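Local coordinates for protein BauA (Acinetobacter baumannii, PDB 6HCP) that probably takes up ferric preacinetobactin across the outer membrane as a TonB-dependent siderophore receptor, at residues 256-270 against 680-692. Sequence-based numbering, arbitrary orientation.
Sequences RGVNVSTAVGIPKPP and AYWAQPQLTNLAL. With EDO (1,2-ethanediol), chain J.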
ATOM      1  N   ARG A 256      -1.670 -19.837  17.582  1.00 24.93           N
ATOM      2  CA  ARG A 256      -1.826 -21.279  17.856  1.00 26.92           C
ATOM      3  C   ARG A 256      -2.509 -21.976  16.677  1.00 27.48           C
ATOM      4  O   ARG A 256      -2.351 -23.193  16.470  1.00 25.85           O
ATOM      5  CB  ARG A 256      -2.619 -21.477  19.153  1.00 26.13           C
ATOM      6  CG  ARG A 256      -2.869 -22.934  19.535  1.00 30.27           C
ATOM      7  CD  ARG A 256      -1.554 -23.644  19.821  1.00 34.10           C
ATOM      8  NE  ARG A 256      -1.716 -24.972  20.400  1.00 40.25           N
ATOM      9  CZ  ARG A 256      -0.732 -25.680  20.970  1.00 56.35           C
ATOM     10  NH1 ARG A 256       0.490 -25.173  21.118  1.00 42.05           N
ATOM     11  NH2 ARG A 256      -1.019 -26.849  21.514  1.00 53.87           N
ATOM     12  N   GLY A 257      -3.344 -21.230  15.942  1.00 27.14           N
ATOM     13  CA  GLY A 257      -4.155 -21.782  14.858  1.00 27.81           C
ATOM     14  C   GLY A 257      -5.478 -22.371  15.321  1.00 24.50           C
ATOM     15  O   GLY A 257      -5.802 -22.407  16.514  1.00 26.74           O
ATOM     16  N   VAL A 258      -6.277 -22.786  14.342  1.00 22.06           N
ATOM     17  CA  VAL A 258      -7.650 -23.162  14.567  1.00 24.28           C
ATOM     18  C   VAL A 258      -7.943 -24.467  13.816  1.00 23.86           C
ATOM     19  O   VAL A 258      -7.360 -24.765  12.767  1.00 24.27           O
ATOM     20  CB  VAL A 258      -8.610 -22.029  14.160  1.00 26.42           C
ATOM     21  CG1 VAL A 258      -8.315 -20.762  14.953  1.00 26.51           C
ATOM     22  CG2 VAL A 258      -8.560 -21.755  12.665  1.00 28.94           C
ATOM     23  N   ASN A 259      -8.965 -25.151  14.301  1.00 23.58           N
ATOM     24  CA  ASN A 259      -9.460 -26.415  13.743  1.00 24.34           C
ATOM     25  C   ASN A 259     -10.763 -26.182  12.980  1.00 26.37           C
ATOM     26  O   ASN A 259     -11.562 -25.323  13.331  1.00 26.95           O
ATOM     27  CB  ASN A 259      -9.618 -27.464  14.847  1.00 25.32           C
ATOM     28  CG  ASN A 259      -8.279 -27.911  15.400  1.00 29.95           C
ATOM     29  OD1 ASN A 259      -7.254 -27.741  14.743  1.00 26.40           O
ATOM     30  ND2 ASN A 259      -8.245 -28.305  16.665  1.00 27.06           N
ATOM     31  N   VAL A 260     -10.983 -27.024  11.964  1.00 24.54           N
ATOM     32  CA  VAL A 260     -12.156 -27.003  11.146  1.00 26.87           C
ATOM     33  C   VAL A 260     -12.691 -28.439  11.045  1.00 32.59           C
ATOM     34  O   VAL A 260     -11.944 -29.410  11.220  1.00 30.84           O
ATOM     35  CB  VAL A 260     -11.876 -26.400   9.757  1.00 25.40           C
ATOM     36  CG1 VAL A 260     -11.675 -24.899   9.844  1.00 28.31           C
ATOM     37  CG2 VAL A 260     -10.676 -27.041   9.062  1.00 28.68           C
ATOM     38  N   SER A 261     -13.962 -28.553  10.668  1.00 32.58           N
ATOM     39  CA  SER A 261     -14.604 -29.851  10.381  1.00 31.29           C
ATOM     40  C   SER A 261     -15.115 -29.851   8.949  1.00 29.41           C
ATOM     41  O   SER A 261     -15.411 -28.794   8.378  1.00 28.86           O
ATOM     42  CB  SER A 261     -15.722 -30.108  11.357  1.00 34.23           C
ATOM     43  OG  SER A 261     -16.751 -29.135  11.211  1.00 31.51           O
ATOM     44  N   THR A 262     -15.410 -31.051   8.438  1.00 28.56           N
ATOM     45  CA  THR A 262     -16.042 -31.178   7.142  1.00 29.14           C
ATOM     46  C   THR A 262     -17.493 -30.686   7.220  1.00 33.13           C
ATOM     47  O   THR A 262     -17.995 -30.142   6.259  1.00 35.28           O
ATOM     48  CB  THR A 262     -15.971 -32.621   6.630  1.00 35.86           C
ATOM     49  OG1 THR A 262     -16.586 -33.454   7.612  1.00 38.13           O
ATOM     50  CG2 THR A 262     -14.553 -33.092   6.400  1.00 41.28           C
ATOM     51  N   ALA A 263     -18.141 -30.864   8.375  1.00 34.20           N
ATOM     52  CA  ALA A 263     -19.546 -30.444   8.560  1.00 34.88           C
ATOM     53  C   ALA A 263     -19.670 -28.932   8.368  1.00 36.56           C
ATOM     54  O   ALA A 263     -20.559 -28.462   7.691  1.00 37.99           O
ATOM     55  CB  ALA A 263     -20.058 -30.866   9.920  1.00 37.99           C
ATOM     56  N   VAL A 264     -18.700 -28.176   8.888  1.00 29.90           N
ATOM     57  CA  VAL A 264     -18.805 -26.728   8.874  1.00 31.22           C
ATOM     58  C   VAL A 264     -18.056 -26.155   7.667  1.00 34.10           C
ATOM     59  O   VAL A 264     -18.522 -25.217   7.046  1.00 31.01           O
ATOM     60  CB  VAL A 264     -18.296 -26.138  10.193  1.00 34.29           C
ATOM     61  CG1 VAL A 264     -18.174 -24.618  10.128  1.00 34.15           C
ATOM     62  CG2 VAL A 264     -19.177 -26.597  11.350  1.00 38.80           C
ATOM     63  N   GLY A 265     -16.857 -26.671   7.398  1.00 32.42           N
ATOM     64  CA  GLY A 265     -16.053 -26.218   6.284  1.00 30.50           C
ATOM     65  C   GLY A 265     -15.113 -25.081   6.685  1.00 24.44           C
ATOM     66  O   GLY A 265     -15.117 -24.634   7.836  1.00 27.73           O
ATOM     67  N   ILE A 266     -14.331 -24.623   5.706  1.00 26.62           N
ATOM     68  CA  ILE A 266     -13.342 -23.577   5.883  1.00 27.79           C
ATOM     69  C   ILE A 266     -13.929 -22.271   5.361  1.00 27.26           C
ATOM     70  O   ILE A 266     -14.149 -22.113   4.166  1.00 26.36           O
ATOM     71  CB  ILE A 266     -12.027 -23.918   5.161  1.00 24.16           C
ATOM     72  CG1 ILE A 266     -11.421 -25.211   5.715  1.00 25.40           C
ATOM     73  CG2 ILE A 266     -11.041 -22.760   5.259  1.00 25.71           C
ATOM     74  CD1 ILE A 266     -10.325 -25.799   4.900  1.00 24.33           C
ATOM     75  N   PRO A 267     -14.175 -21.287   6.232  1.00 26.79           N
ATOM     76  CA  PRO A 267     -14.670 -19.994   5.772  1.00 26.52           C
ATOM     77  C   PRO A 267     -13.521 -19.161   5.197  1.00 28.01           C
ATOM     78  O   PRO A 267     -12.332 -19.488   5.347  1.00 25.91           O
ATOM     79  CB  PRO A 267     -15.223 -19.365   7.052  1.00 30.71           C
ATOM     80  CG  PRO A 267     -14.305 -19.912   8.122  1.00 33.32           C
ATOM     81  CD  PRO A 267     -13.920 -21.315   7.672  1.00 28.24           C
ATOM     82  N   LYS A 268     -13.885 -18.107   4.474  1.00 26.61           N
ATOM     83  CA  LYS A 268     -12.903 -17.230   3.897  1.00 30.12           C
ATOM     84  C   LYS A 268     -12.012 -16.637   4.981  1.00 25.23           C
ATOM     85  O   LYS A 268     -12.464 -16.339   6.087  1.00 28.23           O
ATOM     86  CB  LYS A 268     -13.605 -16.141   3.086  1.00 33.03           C
ATOM     87  CG  LYS A 268     -14.217 -16.672   1.800  1.00 34.03           C
ATOM     88  CD  LYS A 268     -14.363 -15.602   0.729  1.00 44.56           C
ATOM     89  CE  LYS A 268     -15.422 -15.946  -0.288  1.00 53.75           C
ATOM     90  NZ  LYS A 268     -15.051 -17.197  -0.971  1.00 52.92           N
ATOM     91  N   PRO A 269     -10.692 -16.524   4.715  1.00 27.24           N
ATOM     92  CA  PRO A 269      -9.768 -15.998   5.708  1.00 27.20           C
ATOM     93  C   PRO A 269     -10.084 -14.542   6.030  1.00 28.69           C
ATOM     94  O   PRO A 269     -10.417 -13.764   5.148  1.00 27.64           O
ATOM     95  CB  PRO A 269      -8.383 -16.151   5.068  1.00 29.74           C
ATOM     96  CG  PRO A 269      -8.641 -16.283   3.594  1.00 29.77           C
ATOM     97  CD  PRO A 269     -10.023 -16.896   3.457  1.00 27.42           C
ATOM     98  N   PRO A 270     -10.078 -14.178   7.324  1.00 27.39           N
ATOM     99  CA  PRO A 270     -10.068 -12.777   7.744  1.00 29.88           C
ATOM    100  C   PRO A 270      -8.831 -12.077   7.182  1.00 28.86           C
ATOM    101  O   PRO A 270      -7.911 -12.735   6.670  1.00 26.49           O
ATOM    102  CB  PRO A 270      -9.965 -12.839   9.280  1.00 32.11           C
ATOM    103  CG  PRO A 270     -10.402 -14.235   9.628  1.00 32.51           C
ATOM    104  CD  PRO A 270      -9.980 -15.099   8.461  1.00 29.89           C
ATOM    105  N   ALA A 680      -4.270 -12.404   2.350  1.00 25.62           N
ATOM    106  CA  ALA A 680      -4.811 -13.233   3.439  1.00 25.15           C
ATOM    107  C   ALA A 680      -4.924 -14.679   2.941  1.00 26.66           C
ATOM    108  O   ALA A 680      -5.572 -14.938   1.931  1.00 24.32           O
ATOM    109  CB  ALA A 680      -6.151 -12.701   3.878  1.00 27.70           C
ATOM    110  N   TYR A 681      -4.283 -15.610   3.645  1.00 23.59           N
ATOM    111  CA  TYR A 681      -4.403 -17.018   3.284  1.00 23.95           C
ATOM    112  C   TYR A 681      -4.332 -17.897   4.530  1.00 25.18           C
ATOM    113  O   TYR A 681      -3.644 -17.570   5.517  1.00 22.96           O
ATOM    114  CB  TYR A 681      -3.309 -17.412   2.287  1.00 24.53           C
ATOM    115  CG  TYR A 681      -1.899 -17.310   2.807  1.00 25.16           C
ATOM    116  CD1 TYR A 681      -1.207 -16.109   2.753  1.00 26.21           C
ATOM    117  CD2 TYR A 681      -1.242 -18.412   3.352  1.00 25.33           C
ATOM    118  CE1 TYR A 681       0.108 -16.005   3.178  1.00 23.69           C
ATOM    119  CE2 TYR A 681       0.065 -18.315   3.805  1.00 24.29           C
ATOM    120  CZ  TYR A 681       0.754 -17.117   3.690  1.00 26.25           C
ATOM    121  OH  TYR A 681       2.021 -16.986   4.177  1.00 25.49           O
ATOM    122  N   TRP A 682      -5.034 -19.032   4.446  1.00 24.29           N
ATOM    123  CA  TRP A 682      -4.924 -20.142   5.398  1.00 23.37           C
ATOM    124  C   TRP A 682      -3.786 -21.056   4.940  1.00 23.12           C
ATOM    125  O   TRP A 682      -3.697 -21.382   3.768  1.00 24.38           O
ATOM    126  CB  TRP A 682      -6.215 -20.971   5.439  1.00 25.99           C
ATOM    127  CG  TRP A 682      -7.458 -20.273   5.891  1.00 22.06           C
ATOM    128  CD1 TRP A 682      -8.620 -20.144   5.181  1.00 25.47           C
ATOM    129  CD2 TRP A 682      -7.752 -19.844   7.233  1.00 23.18           C
ATOM    130  NE1 TRP A 682      -9.580 -19.568   5.968  1.00 24.76           N
ATOM    131  CE2 TRP A 682      -9.083 -19.380   7.229  1.00 24.53           C
ATOM    132  CE3 TRP A 682      -6.990 -19.707   8.406  1.00 23.91           C
ATOM    133  CZ2 TRP A 682      -9.714 -18.940   8.389  1.00 24.51           C
ATOM    134  CZ3 TRP A 682      -7.607 -19.249   9.546  1.00 25.65           C
ATOM    135  CH2 TRP A 682      -8.950 -18.868   9.532  1.00 26.64           C
ATOM    136  N   ALA A 683      -3.072 -21.618   5.913  1.00 23.63           N
ATOM    137  CA  ALA A 683      -2.155 -22.746   5.659  1.00 22.07           C
ATOM    138  C   ALA A 683      -2.082 -23.573   6.942  1.00 22.56           C
ATOM    139  O   ALA A 683      -2.553 -23.133   7.989  1.00 24.44           O
ATOM    140  CB  ALA A 683      -0.799 -22.237   5.253  1.00 21.80           C
ATOM    141  N   GLN A 684      -1.436 -24.743   6.879  1.00 23.68           N
ATOM    142  CA  GLN A 684      -1.540 -25.685   7.972  1.00 22.21           C
ATOM    143  C   GLN A 684      -0.308 -25.566   8.848  1.00 22.43           C
ATOM    144  O   GLN A 684       0.791 -25.935   8.437  1.00 23.43           O
ATOM    145  CB  GLN A 684      -1.698 -27.130   7.486  1.00 24.28           C
ATOM    146  CG  GLN A 684      -1.881 -28.129   8.633  1.00 23.53           C
ATOM    147  CD  GLN A 684      -2.686 -29.347   8.246  1.00 27.01           C
ATOM    148  OE1 GLN A 684      -2.136 -30.433   8.051  1.00 25.99           O
ATOM    149  NE2 GLN A 684      -4.013 -29.196   8.224  1.00 23.58           N
ATOM    150  N   PRO A 685      -0.482 -25.209  10.134  1.00 23.43           N
ATOM    151  CA  PRO A 685       0.629 -25.225  11.089  1.00 24.40           C
ATOM    152  C   PRO A 685       0.760 -26.613  11.733  1.00 23.46           C
ATOM    153  O   PRO A 685      -0.064 -27.509  11.475  1.00 23.79           O
ATOM    154  CB  PRO A 685       0.161 -24.174  12.099  1.00 24.62           C
ATOM    155  CG  PRO A 685      -1.332 -24.419  12.178  1.00 23.05           C
ATOM    156  CD  PRO A 685      -1.748 -24.829  10.772  1.00 21.93           C
ATOM    157  N   GLN A 686       1.656 -26.716  12.708  1.00 23.94           N
ATOM    158  CA  GLN A 686       1.706 -27.893  13.594  1.00 25.90           C
ATOM    159  C   GLN A 686       0.549 -27.877  14.593  1.00 25.73           C
ATOM    160  O   GLN A 686       0.136 -26.817  15.081  1.00 25.57           O
ATOM    161  CB  GLN A 686       3.040 -27.909  14.326  1.00 28.06           C
ATOM    162  CG  GLN A 686       4.189 -28.246  13.392  1.00 28.94           C
ATOM    163  CD  GLN A 686       5.505 -28.364  14.121  1.00 41.14           C
ATOM    164  OE1 GLN A 686       5.551 -28.816  15.256  1.00 41.82           O
ATOM    165  NE2 GLN A 686       6.597 -28.070  13.423  1.00 43.42           N
ATOM    166  N   LEU A 687       0.007 -29.073  14.846  1.00 23.46           N
ATOM    167  CA  LEU A 687      -0.912 -29.426  15.949  1.00 24.39           C
ATOM    168  C   LEU A 687      -2.355 -28.963  15.705  1.00 29.25           C
ATOM    169  O   LEU A 687      -3.255 -29.579  16.225  1.00 30.11           O
ATOM    170  CB  LEU A 687      -0.386 -28.906  17.289  1.00 27.78           C
ATOM    171  CG  LEU A 687       0.991 -29.441  17.696  1.00 34.74           C
ATOM    172  CD1 LEU A 687       1.326 -29.011  19.115  1.00 40.32           C
ATOM    173  CD2 LEU A 687       1.080 -30.961  17.557  1.00 32.91           C
ATOM    174  N   THR A 688      -2.576 -27.901  14.925  1.00 23.92           N
ATOM    175  CA  THR A 688      -3.935 -27.452  14.602  1.00 22.87           C
ATOM    176  C   THR A 688      -4.064 -27.393  13.075  1.00 20.98           C
ATOM    177  O   THR A 688      -3.070 -27.468  12.363  1.00 24.20           O
ATOM    178  CB  THR A 688      -4.265 -26.084  15.224  1.00 27.60           C
ATOM    179  OG1 THR A 688      -3.295 -25.152  14.743  1.00 25.18           O
ATOM    180  CG2 THR A 688      -4.281 -26.084  16.740  1.00 30.22           C
ATOM    181  N   ASN A 689      -5.294 -27.251  12.574  1.00 23.03           N
ATOM    182  CA  ASN A 689      -5.584 -27.435  11.145  1.00 23.01           C
ATOM    183  C   ASN A 689      -5.120 -26.249  10.287  1.00 23.42           C
ATOM    184  O   ASN A 689      -4.656 -26.457   9.158  1.00 24.36           O
ATOM    185  CB  ASN A 689      -7.071 -27.663  10.886  1.00 23.66           C
ATOM    186  CG  ASN A 689      -7.638 -28.944  11.465  1.00 29.65           C
ATOM    187  OD1 ASN A 689      -8.834 -28.988  11.717  1.00 26.60           O
ATOM    188  ND2 ASN A 689      -6.817 -29.983  11.652  1.00 27.35           N
ATOM    189  N   LEU A 690      -5.305 -25.008  10.787  1.00 23.10           N
ATOM    190  CA  LEU A 690      -5.136 -23.811   9.981  1.00 23.38           C
ATOM    191  C   LEU A 690      -4.525 -22.689  10.818  1.00 22.82           C
ATOM    192  O   LEU A 690      -4.826 -22.557  11.985  1.00 23.75           O
ATOM    193  CB  LEU A 690      -6.496 -23.300   9.495  1.00 24.51           C
ATOM    194  CG  LEU A 690      -7.321 -24.203   8.596  1.00 26.10           C
ATOM    195  CD1 LEU A 690      -8.650 -23.524   8.300  1.00 29.98           C
ATOM    196  CD2 LEU A 690      -6.593 -24.533   7.312  1.00 27.00           C
ATOM    197  N   ALA A 691      -3.777 -21.820  10.144  1.00 23.48           N
ATOM    198  CA  ALA A 691      -3.357 -20.556  10.688  1.00 24.45           C
ATOM    199  C   ALA A 691      -3.211 -19.573   9.525  1.00 26.03           C
ATOM    200  O   ALA A 691      -2.910 -19.961   8.407  1.00 22.95           O
ATOM    201  CB  ALA A 691      -2.058 -20.706  11.434  1.00 25.50           C
ATOM    202  N   LEU A 692      -3.449 -18.290   9.805  1.00 22.95           N
ATOM    203  CA  LEU A 692      -3.263 -17.264   8.803  1.00 25.49           C
ATOM    204  C   LEU A 692      -1.774 -17.023   8.552  1.00 23.16           C
ATOM    205  O   LEU A 692      -0.989 -16.930   9.482  1.00 25.11           O
ATOM    206  CB  LEU A 692      -3.919 -15.962   9.276  1.00 27.29           C
ATOM    207  CG  LEU A 692      -5.437 -15.935   9.227  1.00 28.78           C
ATOM    208  CD1 LEU A 692      -5.949 -14.659   9.887  1.00 34.07           C
ATOM    209  CD2 LEU A 692      -5.946 -16.037   7.795  1.00 30.48           C
TER
HETATM  210  C1  EDO J 807       4.326 -27.859  22.309  1.00 47.72           C
HETATM  211  O1  EDO J 807       3.793 -29.185  22.276  1.00 50.00           O
HETATM  212  C2  EDO J 807       3.254 -26.919  21.785  1.00 44.60           C
HETATM  213  O2  EDO J 807       2.914 -25.914  22.749  1.00 59.11           O
HETATM  214  O   HOH W   1      -0.190 -24.579  16.632  1.00 32.58           O
HETATM  215  O   HOH W   2      -5.617 -29.317  17.718  1.00 34.34           O
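Two donors converge on the carbonyl oxygen of Arg256: Thr688 OG1 at 2.8 Å from Arg256 O, in the carbonyl plane on a lone pair, and a water that also donates to Gln686 O. With chi1 at 58°, Thr688 OG1 sits between its own backbone N and carbonyl carbon, which brings the hydroxyl beside Gly257. The backbones close in tightly here, Gly257 CA lying 3.1 Å from Leu690 O with no side chain between the two segments.

Next along the chain, Val258 and Leu690 form a single antiparallel hydrogen-bonded bridge. Val258 N donates to Leu690 O at 2.8 Å and Leu690 N returns the bond to Val258 O; because Asn689 and Leu690 both face Val258, this is a classic beta bulge. The side chains of Asn259 and Asn689 cross at about a right angle, their amide planes 50° apart, and each carboxamide oxygen accepts a backbone N-H from the opposite segment: Asn689 N gives to Asn259 OD1 at 3.0 Å, while Val260 N points almost straight (169°) at a lone pair of Asn689 OD1. A second water links Asn259 ND2 to Leu687 O. Strand 258-259 also pairs in parallel with strand 320-325, and 682-683 forms a hairpin with 691-692, so the contact joins two inter-strand excursions of the TonB-dependent receptor barrel.

Trp682 carries the apolar half. Its NE1 donates in the ring plane to Pro267 O (2.8 Å), which, with packing on both faces, would restrict rotation of the indole. Pro269 CB makes a CH-pi contact 3.9 Å from the five-membered ring centroid; Leu692 CD2 shares that face and Leu690 CD1 covers the opposite one, both offset toward the rim. The same Leu690 CD1 meets Val260 CG1 at 3.7 Å and packs on Ile266 CG2.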